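Local coordinates for protein oligoribonuclease (Colwellia psychrerythraea, PDB 6A4D) that probably degrades short RNA oligonucleotides into mononucleotides, acting as a hydrolytic exonuclease with an RNase H-like fold, at residues 14-18 with 28-32; 31-35 with 92-96; 106-112 with 133-138. The protein carries 1 engineered substitution. The contacts are given in a common frame with arbitrary orientation. Residue numbers count along the deposited sequence, not the author numbering.

Contact 1 of 3, residues 14-18 with 28-32; sequences LDLEM and ILEIA. With 9RC (5'-O-[(S)-hydroxy(4-nitrophenoxy)phosphoryl]thymidine), chain D.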
loop_
_atom_site.group_PDB
_atom_site.type_symbol
_atom_site.label_atom_id
_atom_site.label_comp_id
_atom_site.label_asym_id
_atom_site.label_seq_id
_atom_site.Cartn_x
_atom_site.Cartn_y
_atom_site.Cartn_z
ATOM N N LEU A 14 10.054 -1.622 -7.851
ATOM C CA LEU A 14 10.646 -2.884 -7.493
ATOM C C LEU A 14 9.710 -4.040 -7.427
ATOM O O LEU A 14 8.479 -3.910 -7.377
ATOM C CB LEU A 14 11.427 -2.737 -6.216
ATOM C CG LEU A 14 10.759 -2.210 -4.979
ATOM C CD1 LEU A 14 10.066 -3.345 -4.290
ATOM C CD2 LEU A 14 11.815 -1.643 -4.034
ATOM N N ASP A 15 10.302 -5.214 -7.433
ATOM C CA ASP A 15 9.526 -6.409 -7.230
ATOM C C ASP A 15 10.377 -7.371 -6.448
ATOM O O ASP A 15 11.586 -7.370 -6.595
ATOM C CB ASP A 15 9.078 -6.992 -8.565
ATOM C CG ASP A 15 8.267 -8.295 -8.411
ATOM O OD1 ASP A 15 7.231 -8.260 -7.698
ATOM O OD2 ASP A 15 8.691 -9.334 -8.996
ATOM N N LEU A 16 9.710 -8.170 -5.607
ATOM C CA LEU A 16 10.343 -9.141 -4.727
ATOM C C LEU A 16 9.687 -10.495 -4.915
ATOM O O LEU A 16 8.502 -10.590 -5.209
ATOM C CB LEU A 16 10.118 -8.764 -3.260
ATOM C CG LEU A 16 10.813 -7.560 -2.631
ATOM C CD1 LEU A 16 10.740 -7.599 -1.108
ATOM C CD2 LEU A 16 12.254 -7.428 -3.028
ATOM N N GLU A 17 10.459 -11.556 -4.709
ATOM C CA GLU A 17 9.884 -12.880 -4.503
ATOM C C GLU A 17 10.208 -13.241 -3.066
ATOM O O GLU A 17 11.255 -12.824 -2.534
ATOM C CB GLU A 17 10.436 -13.891 -5.501
ATOM C CG GLU A 17 10.230 -13.569 -6.989
ATOM C CD GLU A 17 8.825 -13.079 -7.307
ATOM O OE1 GLU A 17 7.856 -13.738 -6.873
ATOM O OE2 GLU A 17 8.680 -12.000 -7.938
ATOM N N MET A 18 9.287 -13.963 -2.437
ATOM C CA MET A 18 9.425 -14.393 -1.061
ATOM C C MET A 18 9.068 -15.903 -0.951
ATOM O O MET A 18 8.726 -16.542 -1.936
ATOM C CB MET A 18 8.478 -13.577 -0.222
ATOM C CG MET A 18 8.618 -12.087 -0.379
ATOM S SD MET A 18 7.696 -11.340 -1.753
ATOM C CE MET A 18 7.070 -9.882 -0.945
ATOM N N ILE A 28 12.893 -13.201 2.115
ATOM C CA ILE A 28 12.992 -12.718 0.748
ATOM C C ILE A 28 13.898 -13.614 -0.082
ATOM O O ILE A 28 15.042 -13.917 0.340
ATOM C CB ILE A 28 13.568 -11.293 0.714
ATOM C CG1 ILE A 28 12.671 -10.361 1.489
ATOM C CG2 ILE A 28 13.763 -10.840 -0.726
ATOM C CD1 ILE A 28 13.335 -9.028 1.694
ATOM N N LEU A 29 13.417 -13.992 -1.272
ATOM C CA LEU A 29 14.229 -14.794 -2.218
ATOM C C LEU A 29 14.900 -14.023 -3.345
ATOM O O LEU A 29 15.964 -14.424 -3.820
ATOM C CB LEU A 29 13.380 -15.928 -2.791
ATOM C CG LEU A 29 12.922 -16.912 -1.719
ATOM C CD1 LEU A 29 12.075 -17.981 -2.361
ATOM C CD2 LEU A 29 14.125 -17.516 -0.994
ATOM N N GLU A 30 14.301 -12.910 -3.758
ATOM C CA GLU A 30 14.800 -12.161 -4.912
ATOM C C GLU A 30 14.393 -10.717 -4.801
ATOM O O GLU A 30 13.322 -10.426 -4.273
ATOM C CB GLU A 30 14.198 -12.718 -6.205
ATOM C CG GLU A 30 14.986 -12.408 -7.469
ATOM C CD GLU A 30 14.223 -12.764 -8.751
ATOM O OE1 GLU A 30 12.992 -12.967 -8.734
ATOM O OE2 GLU A 30 14.866 -12.818 -9.810
ATOM N N ILE A 31 15.241 -9.839 -5.324
ATOM C CA ILE A 31 14.926 -8.440 -5.471
ATOM C C ILE A 31 15.400 -7.913 -6.854
ATOM O O ILE A 31 16.474 -8.244 -7.343
ATOM C CB ILE A 31 15.496 -7.622 -4.266
ATOM C CG1 ILE A 31 15.153 -6.136 -4.403
ATOM C CG2 ILE A 31 17.011 -7.774 -4.090
ATOM C CD1 ILE A 31 15.322 -5.388 -3.101
ATOM N N ALA A 32 14.546 -7.144 -7.501
ATOM C CA ALA A 32 14.892 -6.413 -8.751
ATOM C C ALA A 32 14.392 -4.968 -8.624
ATOM O O ALA A 32 13.360 -4.736 -7.978
ATOM C CB ALA A 32 14.271 -7.099 -9.960
HETATM O OAJ 9RC D . 3.052 -17.697 -1.572
HETATM C CAE 9RC D . 2.434 -17.141 -2.479
HETATM N NAI 9RC D . 1.277 -17.750 -2.978
HETATM C CAL 9RC D . 0.543 -17.172 -3.996
HETATM O OAS 9RC D . -0.441 -17.767 -4.418
HETATM C CAT 9RC D . 0.937 -15.956 -4.533
HETATM C CAU 9RC D . 0.195 -15.365 -5.572
HETATM C CAF 9RC D . 2.072 -15.358 -4.010
HETATM N NAB 9RC D . 2.828 -15.951 -2.971
HETATM C CAA 9RC D . 4.065 -15.295 -2.408
HETATM O OAC 9RC D . 4.094 -13.912 -2.775
HETATM C CAD 9RC D . 5.349 -15.882 -2.954
HETATM C CAH 9RC D . 5.682 -14.936 -4.068
HETATM O OAK 9RC D . 7.069 -14.859 -4.336
HETATM C CAG 9RC D . 5.290 -13.642 -3.503
HETATM C CAR 9RC D . 5.108 -12.574 -4.644
HETATM O OAQ 9RC D . 3.996 -12.848 -5.565
HETATM P PAP 9RC D . 4.205 -12.905 -7.214
HETATM O OAO 9RC D . 4.544 -11.564 -7.790
HETATM O OAN 9RC D . 5.388 -13.964 -7.368
HETATM O OAM 9RC D . 2.977 -13.633 -7.949
HETATM C CAV 9RC D . 1.983 -13.089 -8.716
HETATM C CAW 9RC D . 0.816 -13.858 -8.774
HETATM C CAY 9RC D . -0.272 -13.439 -9.524
HETATM C CBA 9RC D . -0.198 -12.230 -10.223
HETATM N NBB 9RC D . -1.261 -11.865 -10.936
HETATM O OBD 9RC D . -2.207 -10.860 -10.380
HETATM O OBC 9RC D . -1.477 -12.551 -12.256
HETATM C CAZ 9RC D . 0.970 -11.444 -10.186
HETATM C CAX 9RC D . 2.067 -11.871 -9.433
#
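Residues 14-18 and 28-32 run antiparallel, their axes 4.4 Å apart at 159°, as hairpin arms. Asp15 and Ala32 form a hydrogen-bonded pair, with Asp15 N to Ala32 O and Ala32 N to Asp15 O both 3.1 Å; Glu17 N reaches Glu30 O, also at 3.1 Å. Beyond this the ladder slips by one residue. Glu17 O accepts from Leu29 N (2.8 Å) and Glu30 N (3.3 Å), a classic beta bulge in which Leu29 adopts a nearly helical psi.

Leu16 and Met18 share one face with Ile28 and Ile31; there Leu16 CD2 lies 3.5 Å from Ile31 CG1, and Leu16 CD1 4.1 Å from Ile28 CD1. The other face carries Asp15, Glu17, Glu30 and Ala32. The nucleotide analogue lies along the side of strand 14-18 away from 28-32: its OAK hydroxyl donates to Glu17 OE1 (2.9 Å) and accepts from Met18 N (3.1 Å). The Asp-Leu-Glu sequence is consistent with the first acidic motif of DEDD exonucleases.

Helix 112-122 packs on the apolar face through Ile119 and Phe118, helix 163-180 touches Asp15 and Ala32, and Arg77 forms a salt bridge with Glu30. Strand 107-109 lies beyond Leu14, and strand 42-50 pairs with Ile31 through Phe49.

Contact 2 of 3, residues 31-35 with 92-96; sequences IAIII and SLAFV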
loop_
_atom_site.group_PDB
_atom_site.type_symbol
_atom_site.label_atom_id
_atom_site.label_comp_id
_atom_site.label_asym_id
_atom_site.label_seq_id
_atom_site.Cartn_x
_atom_site.Cartn_y
_atom_site.Cartn_z
ATOM N N ILE A 31 15.241 -9.839 -5.324
ATOM C CA ILE A 31 14.926 -8.440 -5.471
ATOM C C ILE A 31 15.400 -7.913 -6.854
ATOM O O ILE A 31 16.474 -8.244 -7.343
ATOM C CB ILE A 31 15.496 -7.622 -4.266
ATOM C CG1 ILE A 31 15.153 -6.136 -4.403
ATOM C CG2 ILE A 31 17.011 -7.774 -4.090
ATOM C CD1 ILE A 31 15.322 -5.388 -3.101
ATOM N N ALA A 32 14.546 -7.144 -7.501
ATOM C CA ALA A 32 14.892 -6.413 -8.751
ATOM C C ALA A 32 14.392 -4.968 -8.624
ATOM O O ALA A 32 13.360 -4.736 -7.978
ATOM C CB ALA A 32 14.271 -7.099 -9.960
ATOM N N ILE A 33 15.144 -4.016 -9.173
ATOM C CA ILE A 33 14.790 -2.587 -9.090
ATOM C C ILE A 33 14.918 -1.956 -10.488
ATOM O O ILE A 33 15.898 -2.189 -11.193
ATOM C CB ILE A 33 15.694 -1.783 -8.110
ATOM C CG1 ILE A 33 15.748 -2.396 -6.706
ATOM C CG2 ILE A 33 15.289 -0.289 -8.032
ATOM C CD1 ILE A 33 17.004 -1.976 -5.960
ATOM N N ILE A 34 13.942 -1.143 -10.880
ATOM C CA ILE A 34 14.055 -0.307 -12.086
ATOM C C ILE A 34 13.751 1.127 -11.694
ATOM O O ILE A 34 12.859 1.404 -10.910
ATOM C CB ILE A 34 13.125 -0.830 -13.187
ATOM C CG1 ILE A 34 13.697 -2.146 -13.687
ATOM C CG2 ILE A 34 12.957 0.196 -14.311
ATOM C CD1 ILE A 34 13.017 -2.768 -14.876
ATOM N N ILE A 35 14.531 2.039 -12.231
ATOM C CA ILE A 35 14.305 3.456 -12.092
ATOM C C ILE A 35 13.712 3.979 -13.393
ATOM O O ILE A 35 14.232 3.666 -14.453
ATOM C CB ILE A 35 15.639 4.168 -11.875
ATOM C CG1 ILE A 35 16.387 3.535 -10.680
ATOM C CG2 ILE A 35 15.420 5.658 -11.668
ATOM C CD1 ILE A 35 15.873 3.988 -9.327
ATOM N N SER A 92 21.634 -2.419 -3.353
ATOM C CA SER A 92 20.340 -1.768 -3.731
ATOM C C SER A 92 20.234 -0.320 -3.271
ATOM O O SER A 92 19.823 0.549 -4.058
ATOM C CB SER A 92 19.185 -2.584 -3.221
ATOM O OG SER A 92 19.185 -3.832 -3.899
ATOM N N LEU A 93 20.650 -0.052 -2.038
ATOM C CA LEU A 93 20.641 1.293 -1.501
ATOM C C LEU A 93 21.556 2.216 -2.288
ATOM O O LEU A 93 21.148 3.297 -2.689
ATOM C CB LEU A 93 21.043 1.316 -0.043
ATOM C CG LEU A 93 20.955 2.688 0.618
ATOM C CD1 LEU A 93 19.619 3.404 0.357
ATOM C CD2 LEU A 93 21.240 2.584 2.119
ATOM N N ALA A 94 22.777 1.758 -2.545
ATOM C CA ALA A 94 23.753 2.532 -3.343
ATOM C C ALA A 94 23.217 2.832 -4.729
ATOM O O ALA A 94 23.377 3.934 -5.213
ATOM C CB ALA A 94 25.059 1.775 -3.462
ATOM N N PHE A 95 22.586 1.855 -5.361
ATOM C CA PHE A 95 21.950 2.058 -6.656
ATOM C C PHE A 95 20.862 3.131 -6.676
ATOM O O PHE A 95 20.885 4.006 -7.536
ATOM C CB PHE A 95 21.365 0.768 -7.157
ATOM C CG PHE A 95 20.637 0.894 -8.445
ATOM C CD1 PHE A 95 21.337 1.105 -9.630
ATOM C CD2 PHE A 95 19.240 0.780 -8.498
ATOM C CE1 PHE A 95 20.675 1.193 -10.844
ATOM C CE2 PHE A 95 18.554 0.880 -9.715
ATOM C CZ PHE A 95 19.272 1.068 -10.888
ATOM N N VAL A 96 19.926 3.089 -5.722
ATOM C CA VAL A 96 18.858 4.053 -5.763
ATOM C C VAL A 96 19.378 5.421 -5.357
ATOM O O VAL A 96 18.801 6.422 -5.766
ATOM C CB VAL A 96 17.620 3.666 -4.915
ATOM C CG1 VAL A 96 16.936 2.478 -5.566
ATOM C CG2 VAL A 96 17.981 3.396 -3.443
#
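Ile33 reaches across to three residues of the helix at once: its CD1 lies 3.5 Å from Ser92 OG, while its CG2 sits 3.9 Å from Phe95 CE2, at the edge of the ring and near its plane, and 4.1 Å from Val96 CG1. Ile35 continues the row, with CG1 3.6 Å from Phe95 CE2. With chi1 and chi2 both m, Ile35 brings CD1 within 4.2 Å of Val96 CG1. At the other end Ile31 makes a lighter touch, CD1 to Ser92 OG at 4.2 Å.

This is a worked example of how a helix covers a beta sheet. The segments 31-35 and 92-96 run almost exactly parallel, at 5°, with axes 10.2 Å apart, a spacing that leaves room for one layer of interlocking side chains. Strand alternation sends Ile31, Ile33 and Ile35 toward the helix, whereas Ala32 and Ile34 point away and meet helix 163-180 on the opposite face. The helix answers with Ser92, Phe95 and Val96, residues three and four apart and so on one side of it. Phe126 of helix 124-127 and Ile12 of strand 11-18 flank this layer.

Ser92 OG is hydrogen-bonded to Ala88 O within its own helix, so its polarity is satisfied locally. The strand and helix are thus joined here by apolar contacts between side chains, without a polar link between the segments.

Contact 3 of 3, residues 106-112 with 133-138; sequences PMCGNSI and RNLDVS. With 9RC (5'-O-[(S)-hydroxy(4-nitrophenoxy)phosphoryl]thymidine), chain C; 9RC (5'-O-[(S)-hydroxy(4-nitrophenoxy)phosphoryl]thymidine), chain F.
Gly109 takes backbone angles of 152/-172, which call for glycine, as does nearby Ile112 CD1. It ends strand 107-109, parallel (7°, axes 4.6 Å apart) to strand 134-136, pairing Met107 with Asn134, Cys108 with Leu135 and Gly109 with Asp136. The ladder is Met107 N to Arg133 O (3.3 Å), Leu135 N to Met107 O (2.9 Å), Gly109 N to Leu135 O (3.0 Å) and Val137 N to Gly109 O (2.9 Å). Cys108 (chi1 m) sets SG 3.7 Å from Leu135 CB.

Left-handed Ser111 (phi/psi 44/47) turns the chain. Asp136 (chi1 t) N-caps helix 137-147: OD1 accepts from Ser138 N (3.0 Å) and Ser111 N (2.8 Å). Asn110, also bonded to Ser170 and Glu173, donates from ND2 to Ser138 OG (3.0 Å). Ligand OAO (chain C) accepts from Ser138 OG (2.5 Å) and Ser111 OG (3.0 Å).

Arg133, salt-bridged to Glu142 of the second subunit, holds chain F ligand OAO by NE (2.8 Å). Here the strand ends line a ligand site at the dimer interface of an RNase H-like fold.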
loop_
_atom_site.group_PDB
_atom_site.type_symbol
_atom_site.label_atom_id
_atom_site.label_comp_id
_atom_site.label_asym_id
_atom_site.label_seq_id
_atom_site.Cartn_x
_atom_site.Cartn_y
_atom_site.Cartn_z
ATOM N N PRO A 106 7.965 7.529 -3.981
ATOM C CA PRO A 106 7.263 6.393 -3.406
ATOM C C PRO A 106 7.844 5.074 -3.944
ATOM O O PRO A 106 8.615 5.076 -4.852
ATOM C CB PRO A 106 5.826 6.567 -3.876
ATOM C CG PRO A 106 5.961 7.269 -5.217
ATOM C CD PRO A 106 7.180 8.179 -5.055
ATOM N N MET A 107 7.529 3.988 -3.266
ATOM C CA MET A 107 7.761 2.655 -3.740
ATOM C C MET A 107 6.682 2.283 -4.733
ATOM O O MET A 107 5.528 2.360 -4.391
ATOM C CB MET A 107 7.756 1.738 -2.527
ATOM C CG MET A 107 8.488 0.467 -2.772
ATOM S SD MET A 107 8.434 -0.657 -1.367
ATOM C CE MET A 107 9.595 0.130 -0.235
ATOM N N CYS A 108 7.063 1.828 -5.927
ATOM C CA CYS A 108 6.194 1.657 -7.097
ATOM C C CYS A 108 6.073 0.247 -7.584
ATOM O O CYS A 108 7.013 -0.522 -7.545
ATOM C CB CYS A 108 6.641 2.507 -8.315
ATOM S SG CYS A 108 6.901 4.252 -7.969
ATOM N N GLY A 109 4.847 -0.122 -7.927
ATOM C CA GLY A 109 4.513 -1.478 -8.435
ATOM C C GLY A 109 3.131 -1.941 -8.161
ATOM O O GLY A 109 2.281 -1.214 -7.684
ATOM N N ASN A 110 2.863 -3.198 -8.461
ATOM C CA ASN A 110 1.517 -3.724 -8.260
ATOM C C ASN A 110 1.473 -4.277 -6.833
ATOM O O ASN A 110 2.338 -5.023 -6.478
ATOM C CB ASN A 110 1.229 -4.866 -9.246
ATOM C CG ASN A 110 0.845 -4.375 -10.637
ATOM O OD1 ASN A 110 1.677 -4.307 -11.540
ATOM N ND2 ASN A 110 -0.436 -4.104 -10.830
ATOM N N SER A 111 0.443 -3.960 -6.055
ATOM C CA SER A 111 0.312 -4.423 -4.656
ATOM C C SER A 111 1.653 -4.292 -3.934
ATOM O O SER A 111 2.120 -5.187 -3.177
ATOM C CB SER A 111 -0.278 -5.844 -4.586
ATOM O OG SER A 111 -1.667 -5.786 -4.804
ATOM N N ILE A 112 2.234 -3.116 -4.137
ATOM C CA ILE A 112 3.579 -2.824 -3.665
ATOM C C ILE A 112 3.695 -2.759 -2.110
ATOM O O ILE A 112 4.783 -2.994 -1.564
ATOM C CB ILE A 112 4.101 -1.539 -4.348
ATOM C CG1 ILE A 112 5.602 -1.339 -4.193
ATOM C CG2 ILE A 112 3.395 -0.313 -3.763
ATOM C CD1 ILE A 112 6.475 -2.400 -4.798
ATOM N N ARG A 133 4.948 7.102 0.997
ATOM C CA ARG A 133 3.849 6.670 0.128
ATOM C C ARG A 133 4.185 5.493 -0.834
ATOM O O ARG A 133 5.359 5.189 -1.140
ATOM C CB ARG A 133 3.407 7.869 -0.725
ATOM C CG ARG A 133 2.716 8.881 0.130
ATOM C CD ARG A 133 2.134 9.983 -0.666
ATOM N NE ARG A 133 1.520 10.962 0.210
ATOM C CZ ARG A 133 1.550 12.290 0.006
ATOM N NH1 ARG A 133 2.192 12.788 -1.047
ATOM N NH2 ARG A 133 0.952 13.127 0.858
ATOM N N ASN A 134 3.145 4.826 -1.300
ATOM C CA ASN A 134 3.293 3.825 -2.323
ATOM C C ASN A 134 2.637 4.361 -3.578
ATOM O O ASN A 134 1.688 5.122 -3.522
ATOM C CB ASN A 134 2.640 2.535 -1.875
ATOM C CG ASN A 134 3.272 1.991 -0.620
ATOM O OD1 ASN A 134 4.481 2.082 -0.464
ATOM N ND2 ASN A 134 2.461 1.391 0.276
ATOM N N LEU A 135 3.172 3.943 -4.702
ATOM C CA LEU A 135 2.534 4.125 -5.972
ATOM C C LEU A 135 2.131 2.716 -6.468
ATOM O O LEU A 135 2.911 1.952 -6.980
ATOM C CB LEU A 135 3.449 4.867 -6.889
ATOM C CG LEU A 135 2.785 5.373 -8.158
ATOM C CD1 LEU A 135 3.760 6.230 -8.927
ATOM C CD2 LEU A 135 2.306 4.240 -9.065
ATOM N N ASP A 136 0.882 2.405 -6.236
ATOM C CA ASP A 136 0.366 1.072 -6.378
ATOM C C ASP A 136 -0.505 1.014 -7.637
ATOM O O ASP A 136 -1.584 1.512 -7.629
ATOM C CB ASP A 136 -0.432 0.701 -5.099
ATOM C CG ASP A 136 -0.906 -0.755 -5.094
ATOM O OD1 ASP A 136 -0.767 -1.440 -6.128
ATOM O OD2 ASP A 136 -1.487 -1.199 -4.060
ATOM N N VAL A 137 -0.028 0.323 -8.668
ATOM C CA VAL A 137 -0.627 0.271 -9.952
ATOM C C VAL A 137 -1.983 -0.524 -9.866
ATOM O O VAL A 137 -2.948 -0.251 -10.629
ATOM C CB VAL A 137 0.374 -0.356 -10.944
ATOM C CG1 VAL A 137 -0.295 -0.714 -12.279
ATOM C CG2 VAL A 137 1.561 0.588 -11.146
ATOM N N SER A 138 -2.061 -1.427 -8.889
ATOM C CA SER A 138 -3.269 -2.199 -8.648
ATOM C C SER A 138 -4.377 -1.373 -8.043
ATOM O O SER A 138 -5.505 -1.749 -8.186
ATOM C CB SER A 138 -2.997 -3.391 -7.733
ATOM O OG SER A 138 -2.001 -4.175 -8.295
HETATM O OAJ 9RC C . -0.434 -10.246 -1.158
HETATM C CAE 9RC C . -1.150 -11.094 -1.694
HETATM N NAI 9RC C . -2.106 -11.751 -0.937
HETATM C CAL 9RC C . -2.936 -12.713 -1.527
HETATM O OAS 9RC C . -3.770 -13.272 -0.806
HETATM C CAT 9RC C . -2.814 -13.002 -2.894
HETATM C CAU 9RC C . -3.637 -13.948 -3.527
HETATM C CAF 9RC C . -1.842 -12.340 -3.622
HETATM N NAB 9RC C . -1.015 -11.380 -2.996
HETATM C CAA 9RC C . 0.035 -10.668 -3.728
HETATM O OAC 9RC C . -0.503 -9.728 -4.620
HETATM C CAD 9RC C . 0.789 -11.632 -4.608
HETATM C CAH 9RC C . 1.522 -10.691 -5.476
HETATM O OAK 9RC C . 2.749 -10.423 -4.850
HETATM C CAG 9RC C . 0.627 -9.462 -5.471
HETATM C CAR 9RC C . 0.064 -9.299 -6.843
HETATM O OAQ 9RC C . -0.900 -8.262 -6.744
HETATM P PAP 9RC C . -1.724 -7.865 -8.031
HETATM O OAO 9RC C . -2.499 -6.532 -7.588
HETATM O OAN 9RC C . -2.753 -8.915 -8.199
HETATM O OAM 9RC C . -0.557 -7.789 -9.070
HETATM C CAV 9RC C . -0.322 -7.562 -10.421
HETATM C CAW 9RC C . 1.038 -7.570 -10.901
HETATM C CAY 9RC C . 1.345 -7.285 -12.281
HETATM C CBA 9RC C . 0.294 -7.014 -13.211
HETATM N NBB 9RC C . 0.422 -6.718 -14.560
HETATM O OBD 9RC C . -0.536 -7.384 -15.698
HETATM O OBC 9RC C . 1.299 -5.725 -14.936
HETATM C CAZ 9RC C . -1.005 -7.030 -12.694
HETATM C CAX 9RC C . -1.344 -7.287 -11.345
HETATM O OAJ 9RC F . 3.306 6.093 7.338
HETATM C CAE 9RC F . 3.647 7.278 7.474
HETATM N NAI 9RC F . 5.004 7.612 7.593
HETATM C CAL 9RC F . 5.384 8.954 7.712
HETATM O OAS 9RC F . 6.591 9.183 7.807
HETATM C CAT 9RC F . 4.412 9.986 7.708
HETATM C CAU 9RC F . 4.805 11.344 7.822
HETATM C CAF 9RC F . 3.059 9.638 7.604
HETATM N NAB 9RC F . 2.706 8.249 7.508
HETATM C CAA 9RC F . 1.291 7.806 7.334
HETATM O OAC 9RC F . 0.945 8.625 6.227
HETATM C CAD 9RC F . 0.351 8.129 8.485
HETATM C CAH 9RC F . -0.687 9.046 7.847
HETATM O OAK 9RC F . -2.075 8.697 8.131
HETATM C CAG 9RC F . -0.431 8.837 6.353
HETATM C CAR 9RC F . -0.725 10.116 5.599
HETATM O OAQ 9RC F . -1.099 9.696 4.312
HETATM P PAP 9RC F . -0.839 10.664 3.059
HETATM O OAO 9RC F . -0.596 9.857 1.683
HETATM O OAN 9RC F . 0.382 11.472 3.240
HETATM O OAM 9RC F . -1.769 11.766 3.072
HETATM C CAV 9RC F . -3.063 11.993 3.190
HETATM C CAW 9RC F . -3.888 11.553 4.233
HETATM C CAY 9RC F . -5.234 11.951 4.158
HETATM C CBA 9RC F . -5.669 12.799 3.099
HETATM N NBB 9RC F . -6.930 13.177 2.965
HETATM O OBD 9RC F . -8.012 12.790 4.244
HETATM O OBC 9RC F . -7.328 13.895 1.302
HETATM C CAZ 9RC F . -4.794 13.245 2.095
HETATM C CAX 9RC F . -3.492 12.850 2.168
HETATM O O HOH W 1 -2.858 -3.438 -3.836
#

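All three contacts are largely buried and serve one mixed sheet, but each illustrates a different kind of adhesion. Contact 1 joins antiparallel strands through backbone bonds and, at its bulged end, meets a bound nucleotide. Contact 2 shares Ile31 and Ala32 with it and continues along strand 28-36, yet there the sheet meets a helix through apolar side chains. Contact 3 adds a parallel pair at the sheet's margin, linked to contact 1 by a probable hydrogen bond, Leu14 N to Cys108 O at 3.2 Å. Lying against the second subunit, it is the most polar in its side chains. Contacts 2 and 3 do not touch, their nearest atoms being about 7 Å apart.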